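Local structure of hypothetical protein (Anabaena variabilis, 2OBN) at residues D91-I94 and E95-T98; D119-A122 and L123-P126; M167-S170 and L171-W175; A244-P247 and L248-S252. The protein is of unknown function but combines a Rossmann-like domain with a P-loop domain and so probably binds a nucleotide or a related phosphate-bearing ligand. The protein carries 2 engineered substitutions. All coordinates share one frame; numbering follows the deposited sequence.

Interaction 1: residues D91-I94 and E95-T98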
loop_
_atom_site.group_PDB
_atom_site.type_symbol
_atom_site.label_atom_id
_atom_site.label_comp_id
_atom_site.label_asym_id
_atom_site.label_seq_id
_atom_site.Cartn_x
_atom_site.Cartn_y
_atom_site.Cartn_z
ATOM N N ASP B 91 14.808 9.109 25.075
ATOM C CA ASP B 91 16.160 8.675 25.467
ATOM C C ASP B 91 17.126 8.425 24.297
ATOM O O ASP B 91 18.330 8.278 24.513
ATOM C CB ASP B 91 16.112 7.469 26.430
ATOM C CG ASP B 91 15.429 6.237 25.834
ATOM O OD1 ASP B 91 14.906 6.294 24.706
ATOM O OD2 ASP B 91 15.410 5.196 26.524
ATOM N N TYR B 92 16.609 8.394 23.070
ATOM C CA TYR B 92 17.449 8.179 21.878
ATOM C C TYR B 92 18.323 9.388 21.544
ATOM O O TYR B 92 19.477 9.220 21.178
ATOM C CB TYR B 92 16.587 7.884 20.640
ATOM C CG TYR B 92 16.002 6.484 20.499
ATOM C CD1 TYR B 92 15.645 5.718 21.609
ATOM C CD2 TYR B 92 15.698 5.978 19.231
ATOM C CE1 TYR B 92 15.079 4.452 21.457
ATOM C CE2 TYR B 92 15.111 4.726 19.069
ATOM C CZ TYR B 92 14.804 3.964 20.185
ATOM O OH TYR B 92 14.222 2.722 20.022
ATOM N N TRP B 93 17.759 10.590 21.674
ATOM C CA TRP B 93 18.440 11.843 21.292
ATOM C C TRP B 93 19.857 12.010 21.844
ATOM O O TRP B 93 20.755 12.424 21.121
ATOM C CB TRP B 93 17.598 13.075 21.677
ATOM C CG TRP B 93 16.259 13.107 21.023
ATOM C CD1 TRP B 93 15.058 12.868 21.616
ATOM C CD2 TRP B 93 15.987 13.343 19.637
ATOM N NE1 TRP B 93 14.047 12.964 20.694
ATOM C CE2 TRP B 93 14.590 13.251 19.468
ATOM C CE3 TRP B 93 16.784 13.636 18.522
ATOM C CZ2 TRP B 93 13.971 13.443 18.228
ATOM C CZ3 TRP B 93 16.170 13.821 17.293
ATOM C CH2 TRP B 93 14.777 13.723 17.156
ATOM N N ILE B 94 20.044 11.709 23.123
ATOM C CA ILE B 94 21.364 11.821 23.746
ATOM C C ILE B 94 22.386 10.967 22.985
ATOM O O ILE B 94 23.485 11.444 22.662
ATOM C CB ILE B 94 21.332 11.405 25.239
ATOM C CG1 ILE B 94 20.544 12.433 26.062
ATOM C CG2 ILE B 94 22.756 11.291 25.799
ATOM C CD1 ILE B 94 20.210 11.974 27.478
ATOM N N GLU B 95 22.006 9.718 22.699
ATOM C CA GLU B 95 22.883 8.782 21.990
ATOM C C GLU B 95 23.172 9.243 20.566
ATOM O O GLU B 95 24.311 9.161 20.097
ATOM C CB GLU B 95 22.287 7.365 21.997
ATOM C CG GLU B 95 22.168 6.690 23.393
ATOM C CD GLU B 95 23.517 6.360 24.070
ATOM O OE1 GLU B 95 24.367 7.259 24.236
ATOM O OE2 GLU B 95 23.716 5.194 24.474
ATOM N N LEU B 96 22.144 9.753 19.899
ATOM C CA LEU B 96 22.280 10.254 18.537
ATOM C C LEU B 96 23.212 11.460 18.511
ATOM O O LEU B 96 24.171 11.500 17.733
ATOM C CB LEU B 96 20.906 10.630 17.954
ATOM C CG LEU B 96 19.853 9.511 17.911
ATOM C CD1 LEU B 96 18.547 10.001 17.277
ATOM C CD2 LEU B 96 20.354 8.264 17.196
ATOM N N LYS B 97 22.942 12.430 19.375
ATOM C CA LYS B 97 23.758 13.651 19.448
ATOM C C LYS B 97 25.219 13.371 19.800
ATOM O O LYS B 97 26.116 14.007 19.250
ATOM C CB LYS B 97 23.158 14.642 20.445
ATOM C CG LYS B 97 21.835 15.250 19.978
ATOM C CD LYS B 97 21.344 16.293 20.954
ATOM C CE LYS B 97 20.115 17.002 20.445
ATOM N NZ LYS B 97 19.787 18.157 21.342
ATOM N N THR B 98 25.446 12.422 20.706
ATOM C CA THR B 98 26.796 12.025 21.112
ATOM C C THR B 98 27.592 11.457 19.933
ATOM O O THR B 98 28.786 11.738 19.785
ATOM C CB THR B 98 26.751 10.979 22.249
ATOM O OG1 THR B 98 25.999 11.505 23.349
ATOM C CG2 THR B 98 28.156 10.610 22.716
#

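Interaction 2: residues D119-A122 and L123-P126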
loop_
_atom_site.group_PDB
_atom_site.type_symbol
_atom_site.label_atom_id
_atom_site.label_comp_id
_atom_site.label_asym_id
_atom_site.label_seq_id
_atom_site.Cartn_x
_atom_site.Cartn_y
_atom_site.Cartn_z
ATOM N N ASP B 119 18.439 20.280 15.200
ATOM C CA ASP B 119 19.216 19.911 16.387
ATOM C C ASP B 119 20.272 18.855 16.085
ATOM O O ASP B 119 21.262 18.751 16.813
ATOM C CB ASP B 119 18.299 19.407 17.511
ATOM C CG ASP B 119 17.135 20.355 17.800
ATOM O OD1 ASP B 119 16.371 20.683 16.858
ATOM O OD2 ASP B 119 16.967 20.740 18.978
ATOM N N LEU B 120 20.038 18.060 15.038
ATOM C CA LEU B 120 20.988 17.044 14.585
ATOM C C LEU B 120 21.884 17.613 13.483
ATOM O O LEU B 120 23.097 17.436 13.542
ATOM C CB LEU B 120 20.267 15.774 14.119
ATOM C CG LEU B 120 19.443 15.028 15.179
ATOM C CD1 LEU B 120 18.908 13.738 14.587
ATOM C CD2 LEU B 120 20.260 14.729 16.447
ATOM N N ASN B 121 21.309 18.310 12.501
ATOM C CA ASN B 121 22.123 18.958 11.448
ATOM C C ASN B 121 23.232 19.848 11.957
ATOM O O ASN B 121 24.286 19.919 11.333
ATOM C CB ASN B 121 21.269 19.806 10.493
ATOM C CG ASN B 121 20.668 18.993 9.385
ATOM O OD1 ASN B 121 21.249 17.991 8.947
ATOM N ND2 ASN B 121 19.507 19.421 8.898
ATOM N N ALA B 122 22.979 20.547 13.061
ATOM C CA ALA B 122 23.958 21.457 13.653
ATOM C C ALA B 122 25.191 20.718 14.168
ATOM O O ALA B 122 26.302 21.246 14.106
ATOM C CB ALA B 122 23.316 22.254 14.774
ATOM N N LEU B 123 24.987 19.493 14.648
ATOM C CA LEU B 123 26.060 18.668 15.193
ATOM C C LEU B 123 26.762 17.803 14.146
ATOM O O LEU B 123 27.812 17.238 14.428
ATOM C CB LEU B 123 25.499 17.761 16.286
ATOM C CG LEU B 123 24.674 18.441 17.382
ATOM C CD1 LEU B 123 24.263 17.407 18.419
ATOM C CD2 LEU B 123 25.425 19.591 18.036
ATOM N N LEU B 124 26.180 17.703 12.951
ATOM C CA LEU B 124 26.733 16.898 11.860
ATOM C C LEU B 124 27.997 17.544 11.274
ATOM O O LEU B 124 27.939 18.602 10.638
ATOM C CB LEU B 124 25.678 16.722 10.766
ATOM C CG LEU B 124 25.988 15.750 9.631
ATOM C CD1 LEU B 124 26.142 14.322 10.161
ATOM C CD2 LEU B 124 24.883 15.821 8.606
ATOM N N GLN B 125 29.134 16.884 11.478
ATOM C CA GLN B 125 30.428 17.385 11.035
ATOM C C GLN B 125 30.629 17.211 9.534
ATOM O O GLN B 125 30.055 16.296 8.944
ATOM C CB GLN B 125 31.535 16.665 11.795
ATOM C CG GLN B 125 31.486 16.932 13.290
ATOM C CD GLN B 125 32.642 16.305 14.059
ATOM O OE1 GLN B 125 32.450 15.806 15.168
ATOM N NE2 GLN B 125 33.839 16.307 13.470
ATOM N N PRO B 126 31.468 18.073 8.912
ATOM C CA PRO B 126 31.675 17.984 7.456
ATOM C C PRO B 126 32.141 16.598 7.026
ATOM O O PRO B 126 32.947 15.964 7.720
ATOM C CB PRO B 126 32.748 19.041 7.168
ATOM C CG PRO B 126 33.324 19.418 8.489
ATOM C CD PRO B 126 32.292 19.133 9.524
#

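Interaction 3: residues M167-S170 and L171-W175. With PO4 (phosphate ion), chain G.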
loop_
_atom_site.group_PDB
_atom_site.type_symbol
_atom_site.label_atom_id
_atom_site.label_comp_id
_atom_site.label_asym_id
_atom_site.label_seq_id
_atom_site.Cartn_x
_atom_site.Cartn_y
_atom_site.Cartn_z
HETATM N N MSE B 167 12.906 -12.968 5.109
HETATM C CA MSE B 167 14.177 -12.450 4.595
HETATM C C MSE B 167 15.249 -13.520 4.671
HETATM O O MSE B 167 16.012 -13.715 3.719
HETATM C CB MSE B 167 14.650 -11.219 5.364
HETATM C CG MSE B 167 15.799 -10.504 4.659
HETATM SE SE MSE B 167 16.542 -8.994 5.636
HETATM C CE MSE B 167 17.487 -9.998 6.901
ATOM N N SER B 168 15.318 -14.192 5.809
ATOM C CA SER B 168 16.242 -15.296 5.989
ATOM C C SER B 168 16.102 -16.347 4.883
ATOM O O SER B 168 17.106 -16.812 4.337
ATOM C CB SER B 168 16.020 -15.945 7.357
ATOM O OG SER B 168 16.274 -14.999 8.368
ATOM N N THR B 169 14.855 -16.704 4.571
ATOM C CA THR B 169 14.528 -17.674 3.528
ATOM C C THR B 169 14.956 -17.209 2.137
ATOM O O THR B 169 15.525 -17.988 1.356
ATOM C CB THR B 169 13.017 -17.942 3.536
ATOM O OG1 THR B 169 12.648 -18.440 4.819
ATOM C CG2 THR B 169 12.610 -18.956 2.505
ATOM N N SER B 170 14.684 -15.947 1.819
ATOM C CA SER B 170 15.080 -15.400 0.516
ATOM C C SER B 170 16.592 -15.414 0.390
ATOM O O SER B 170 17.115 -15.738 -0.660
ATOM C CB SER B 170 14.567 -13.964 0.325
ATOM O OG SER B 170 13.163 -13.913 0.243
ATOM N N LEU B 171 17.284 -15.068 1.475
ATOM C CA LEU B 171 18.739 -15.058 1.489
ATOM C C LEU B 171 19.322 -16.466 1.362
ATOM O O LEU B 171 20.219 -16.692 0.552
ATOM C CB LEU B 171 19.266 -14.397 2.770
ATOM C CG LEU B 171 19.175 -12.874 2.908
ATOM C CD1 LEU B 171 19.571 -12.452 4.326
ATOM C CD2 LEU B 171 20.037 -12.178 1.871
ATOM N N GLU B 172 18.832 -17.400 2.167
ATOM C CA GLU B 172 19.299 -18.784 2.082
ATOM C C GLU B 172 19.042 -19.350 0.690
ATOM O O GLU B 172 19.889 -20.063 0.166
ATOM C CB GLU B 172 18.630 -19.681 3.135
ATOM C CG GLU B 172 18.970 -19.357 4.610
ATOM C CD GLU B 172 20.393 -19.727 5.027
ATOM O OE1 GLU B 172 21.167 -20.191 4.172
ATOM O OE2 GLU B 172 20.737 -19.546 6.222
ATOM N N LEU B 173 17.878 -19.049 0.104
ATOM C CA LEU B 173 17.562 -19.515 -1.264
ATOM C C LEU B 173 18.496 -18.904 -2.297
ATOM O O LEU B 173 18.843 -19.556 -3.264
ATOM C CB LEU B 173 16.098 -19.254 -1.642
ATOM C CG LEU B 173 15.085 -20.187 -0.944
ATOM C CD1 LEU B 173 13.679 -19.632 -0.988
ATOM C CD2 LEU B 173 15.121 -21.602 -1.537
ATOM N N HIS B 174 18.900 -17.657 -2.064
ATOM C CA HIS B 174 19.850 -16.958 -2.924
ATOM C C HIS B 174 21.254 -17.571 -2.832
ATOM O O HIS B 174 21.943 -17.751 -3.857
ATOM C CB HIS B 174 19.889 -15.455 -2.584
ATOM C CG HIS B 174 21.132 -14.763 -3.055
ATOM N ND1 HIS B 174 21.436 -14.594 -4.392
ATOM C CD2 HIS B 174 22.152 -14.201 -2.361
ATOM C CE1 HIS B 174 22.597 -13.972 -4.498
ATOM N NE2 HIS B 174 23.052 -13.719 -3.281
ATOM N N TRP B 175 21.689 -17.871 -1.613
ATOM C CA TRP B 175 23.000 -18.483 -1.424
ATOM C C TRP B 175 23.066 -19.896 -2.019
ATOM O O TRP B 175 24.102 -20.279 -2.562
ATOM C CB TRP B 175 23.421 -18.460 0.042
ATOM C CG TRP B 175 23.544 -17.066 0.579
ATOM C CD1 TRP B 175 24.059 -15.984 -0.078
ATOM C CD2 TRP B 175 23.207 -16.614 1.886
ATOM N NE1 TRP B 175 24.022 -14.883 0.723
ATOM C CE2 TRP B 175 23.517 -15.237 1.941
ATOM C CE3 TRP B 175 22.670 -17.233 3.019
ATOM C CZ2 TRP B 175 23.306 -14.467 3.079
ATOM C CZ3 TRP B 175 22.462 -16.469 4.151
ATOM C CH2 TRP B 175 22.784 -15.098 4.173
HETATM P P PO4 G . 10.634 -11.428 8.229
HETATM O O1 PO4 G . 10.078 -10.098 8.699
HETATM O O2 PO4 G . 11.395 -11.219 6.926
HETATM O O3 PO4 G . 11.619 -11.964 9.220
HETATM O O4 PO4 G . 9.548 -12.440 8.008
#

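Interaction 4: residues A244-P247 and L248-S252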
loop_
_atom_site.group_PDB
_atom_site.type_symbol
_atom_site.label_atom_id
_atom_site.label_comp_id
_atom_site.label_asym_id
_atom_site.label_seq_id
_atom_site.Cartn_x
_atom_site.Cartn_y
_atom_site.Cartn_z
ATOM N N ALA B 244 1.703 -4.627 2.369
ATOM C CA ALA B 244 2.861 -4.763 1.468
ATOM C C ALA B 244 2.972 -6.001 0.602
ATOM O O ALA B 244 3.690 -5.994 -0.397
ATOM C CB ALA B 244 4.157 -4.577 2.261
ATOM N N THR B 245 2.300 -7.074 0.975
ATOM C CA THR B 245 2.359 -8.272 0.161
ATOM C C THR B 245 1.741 -8.043 -1.224
ATOM O O THR B 245 2.252 -8.571 -2.211
ATOM C CB THR B 245 1.628 -9.465 0.821
ATOM O OG1 THR B 245 2.120 -9.667 2.150
ATOM C CG2 THR B 245 1.870 -10.728 0.013
ATOM N N LEU B 246 0.666 -7.262 -1.307
ATOM C CA LEU B 246 -0.001 -7.083 -2.595
ATOM C C LEU B 246 0.920 -6.422 -3.649
ATOM O O LEU B 246 1.099 -6.992 -4.730
ATOM C CB LEU B 246 -1.343 -6.371 -2.433
ATOM C CG LEU B 246 -2.210 -6.187 -3.676
ATOM C CD1 LEU B 246 -2.461 -7.509 -4.438
ATOM C CD2 LEU B 246 -3.525 -5.507 -3.261
ATOM N N PRO B 247 1.501 -5.230 -3.349
ATOM C CA PRO B 247 2.453 -4.653 -4.317
ATOM C C PRO B 247 3.673 -5.528 -4.610
ATOM O O PRO B 247 4.196 -5.473 -5.715
ATOM C CB PRO B 247 2.872 -3.323 -3.665
ATOM C CG PRO B 247 2.447 -3.426 -2.220
ATOM C CD PRO B 247 1.266 -4.321 -2.209
ATOM N N LEU B 248 4.145 -6.312 -3.646
ATOM C CA LEU B 248 5.270 -7.231 -3.923
ATOM C C LEU B 248 4.897 -8.213 -5.031
ATOM O O LEU B 248 5.642 -8.385 -5.992
ATOM C CB LEU B 248 5.701 -7.974 -2.662
ATOM C CG LEU B 248 6.475 -7.093 -1.680
ATOM C CD1 LEU B 248 6.654 -7.785 -0.336
ATOM C CD2 LEU B 248 7.814 -6.690 -2.243
ATOM N N ILE B 249 3.720 -8.816 -4.899
ATOM C CA ILE B 249 3.195 -9.753 -5.892
ATOM C C ILE B 249 2.911 -9.070 -7.249
ATOM O O ILE B 249 3.276 -9.578 -8.298
ATOM C CB ILE B 249 1.908 -10.429 -5.369
ATOM C CG1 ILE B 249 2.252 -11.384 -4.233
ATOM C CG2 ILE B 249 1.198 -11.192 -6.486
ATOM C CD1 ILE B 249 1.043 -12.048 -3.546
ATOM N N ARG B 250 2.241 -7.929 -7.216
ATOM C CA ARG B 250 1.874 -7.228 -8.440
ATOM C C ARG B 250 3.098 -6.643 -9.127
ATOM O O ARG B 250 3.264 -6.770 -10.351
ATOM C CB ARG B 250 0.853 -6.133 -8.124
ATOM C CG ARG B 250 -0.491 -6.657 -7.633
ATOM C CD ARG B 250 -1.375 -7.140 -8.793
ATOM N NE ARG B 250 -2.643 -7.686 -8.309
ATOM C CZ ARG B 250 -2.813 -8.929 -7.874
ATOM N NH1 ARG B 250 -1.816 -9.815 -7.906
ATOM N NH2 ARG B 250 -4.007 -9.299 -7.431
ATOM N N GLY B 251 3.959 -5.992 -8.357
ATOM C CA GLY B 251 5.162 -5.396 -8.939
ATOM C C GLY B 251 6.161 -6.398 -9.502
ATOM O O GLY B 251 6.714 -6.173 -10.563
ATOM N N SER B 252 6.357 -7.522 -8.807
ATOM C CA SER B 252 7.355 -8.510 -9.208
ATOM C C SER B 252 6.848 -9.558 -10.170
ATOM O O SER B 252 7.664 -10.223 -10.786
ATOM C CB SER B 252 7.945 -9.210 -7.984
ATOM O OG SER B 252 6.982 -10.000 -7.305
#

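Interaction 1: residues D91-I94 and E95-T98
Thr98 grips the carbonyl oxygen of Ile94 twice. Its backbone N donates to Ile94 O at 2.9 Å, and its hydroxyl OG1 donates to Ile94 O at 2.6 Å. The two donors come from opposite faces of the carbonyl plane, OG1 standing 37° out of it rather than on a lone pair. What turns the hydroxyl back onto the preceding turn is its first torsion: OG1 sits beside the residue's own N and anti to the carbonyl carbon (chi1 -56°). The methyl CG2 of Ile94 passes the same hydroxyl at 4.1 Å from OG1. One residue earlier, Lys97 N donates to Trp93 O at 2.8 Å in an almost straight bond (171°), and Leu96 N reaches Tyr92 O at 3.0 Å. These are the regular i to i+4 bonds of helix 92-101, the crossover helix of a beta-alpha-beta unit that links strands 76-79 and 105-108 in the Rossmann-like domain. Around the bonded oxygens lies aliphatic carbon: Lys97 CG is 3.2 Å from Trp93 O, and its chain then runs out extended. Leu96 faces the sheet, packing on Leu77 and Ile79, while its CD1 meets the indole of Trp93 obliquely, 4.2 Å from CE3. The carboxylate of Glu95 finds its partners outside the helix: its buried chain bends at chi2, and OE2 is hydrogen-bonded to His15 NE2 and, weakly, to Val66 N. At the start of the segment, Asp91 OD2 has a long, weak ion pair with Arg43 NH2.

Interaction 2: residues D119-A122 and L123-P126
Leu120 O accepts from two successive backbone N-H groups: Leu123 N at 3.0 Å and Leu124 N at 3.2 Å. Both bonds are weak, the second bent to 124° at the hydrogen. Leu124 N is itself shared, because it also points at Asn121 O, 3.3 Å from that nitrogen, in a third weak bond with an angle of 143°. Two of the three bonds therefore span i to i+3 and one spans i to i+4, and the single N-H of Leu124 divides itself between two carbonyls, with neither bond well aligned. The side chains lie close to the carbonyls of the turn. Leu123 lays its branch point against the backbone of the previous turn, CG lying 3.5 Å from Asp119 O and CD1 3.7 Å from the same Asp119 O. Leu124 takes another course: its CB touches Asn121 O at 3.5 Å, and CG stands anti to the backbone N (chi1 -172°). The apolar ends find their partners beyond the turn. Leu123 and Leu124 both pack on Leu100 of helix 92-101, and Leu120 joins them there. Leu120 and Leu124 also rest on Ile130 of strand 130-132, so these two bridge the helix and the strand, while Leu123 adds to the helix side. From Leu124 onward the backbone is extended. The mixed, weakened bonding is what a helix shows as it unwinds at its C-terminal side; here helix 118-121 gives way to the loop that leads into strand 130-132, an outermost strand of the parallel sheet in the Rossmann-like domain.

Interaction 3: residues M167-S170 and L171-W175
The contact lies in the first turns of helix 166-179, which follows the phosphate-binding loop of the P-loop domain. Met167, modelled as selenomethionine, points its backbone N-H at a bound phosphate ion: Met167 N lies 2.9 Å from phosphate O2. Ile164 N, Gly165 N and Lys166 NZ also hold the ion. It probably comes from the crystallisation liquor, but its position is consistent with a nucleotide phosphate site. Behind it the helix is regular. Leu171 N donates to Met167 O at 2.9 Å, and Glu172 N to Ser168 O at 2.8 Å, both close to straight. Two pairs of side chains run alongside each other, pointing the same way. Met167 bends at chi3 (75°) to set its methyl CE 4.1 Å from Leu171 CD1, and Thr169 CG2 meets Leu173 CD1 at 3.7 Å. The same first torsion (chi1 -59°) sends Thr169 OG1 back to Gly165 O and puts CG2, anti to the backbone N, beside the leucine. Ser170 OG bonds Thr157 OG1, tying the helix to strand 153-159. Met167 and Leu171 lean on Phe186 of strand 184-187, Thr169 and Leu173 cover Val258 of strand 256-262, and Glu172 lies against Val334 and Val335 of helix 334-337.

Interaction 4: residues A244-P247 and L248-S252
Four backbone bonds of the i to i+4 kind join Ala244-Pro247 to Leu248-Ser252, and they shorten along the helix. The first, Leu248 N to Ala244 O, measures 3.3 Å. The last, Gly251 N to Pro247 O, is down to 2.7 Å. They build helix 245-252, a short, buried helix of the P-loop domain that precedes strand 256-262 of its parallel sheet. Leu248 and Ile249 face that sheet, both touching Leu156 of strand 153-159. Leu248 also presses on the first carbonyl, its CG 3.3 Å from Ala244 O. Thr245 and Ile249 lie side by side, with CG2 of the threonine 3.9 Å from CD1 of the isoleucine, while Thr245 OG1 turns to Gln234 O. Leu246 and Pro247 pack on Thr243 of the second subunit, so the helix belongs to the dimer interface as well. Arg250 bends at chi2 (-80°), and its buried guanidinium is held by two carbonyls: NH1 bonds Val289 O, and NH2 bonds Leu237 O of the second subunit. One face of that group is covered by a methyl, Leu246 CD1 sitting over its centre, 3.7 Å from Arg250 CZ.

How the interactions relate
All four contacts are local, each joining adjacent pieces of chain, so none closes a long loop, and they follow one another in series without nesting or crossing. Interactions 1 and 2 share the Rossmann-like domain and touch: Lys97 CB lies 3.6 Å from Leu123 CD1, and Trp93 CZ3 is 3.9 Å from Leu120 CD1, so helix 92-101 is packed against helix 118-121 and the chain leaving it. Interactions 3 and 4 come later, in the P-loop domain. Their centres are about 18 Å apart and they do not touch; strand 153-159 has contacts with both. Between interactions 1 and 3 the centres are about 34 Å apart, on opposite sides of the chain's centre.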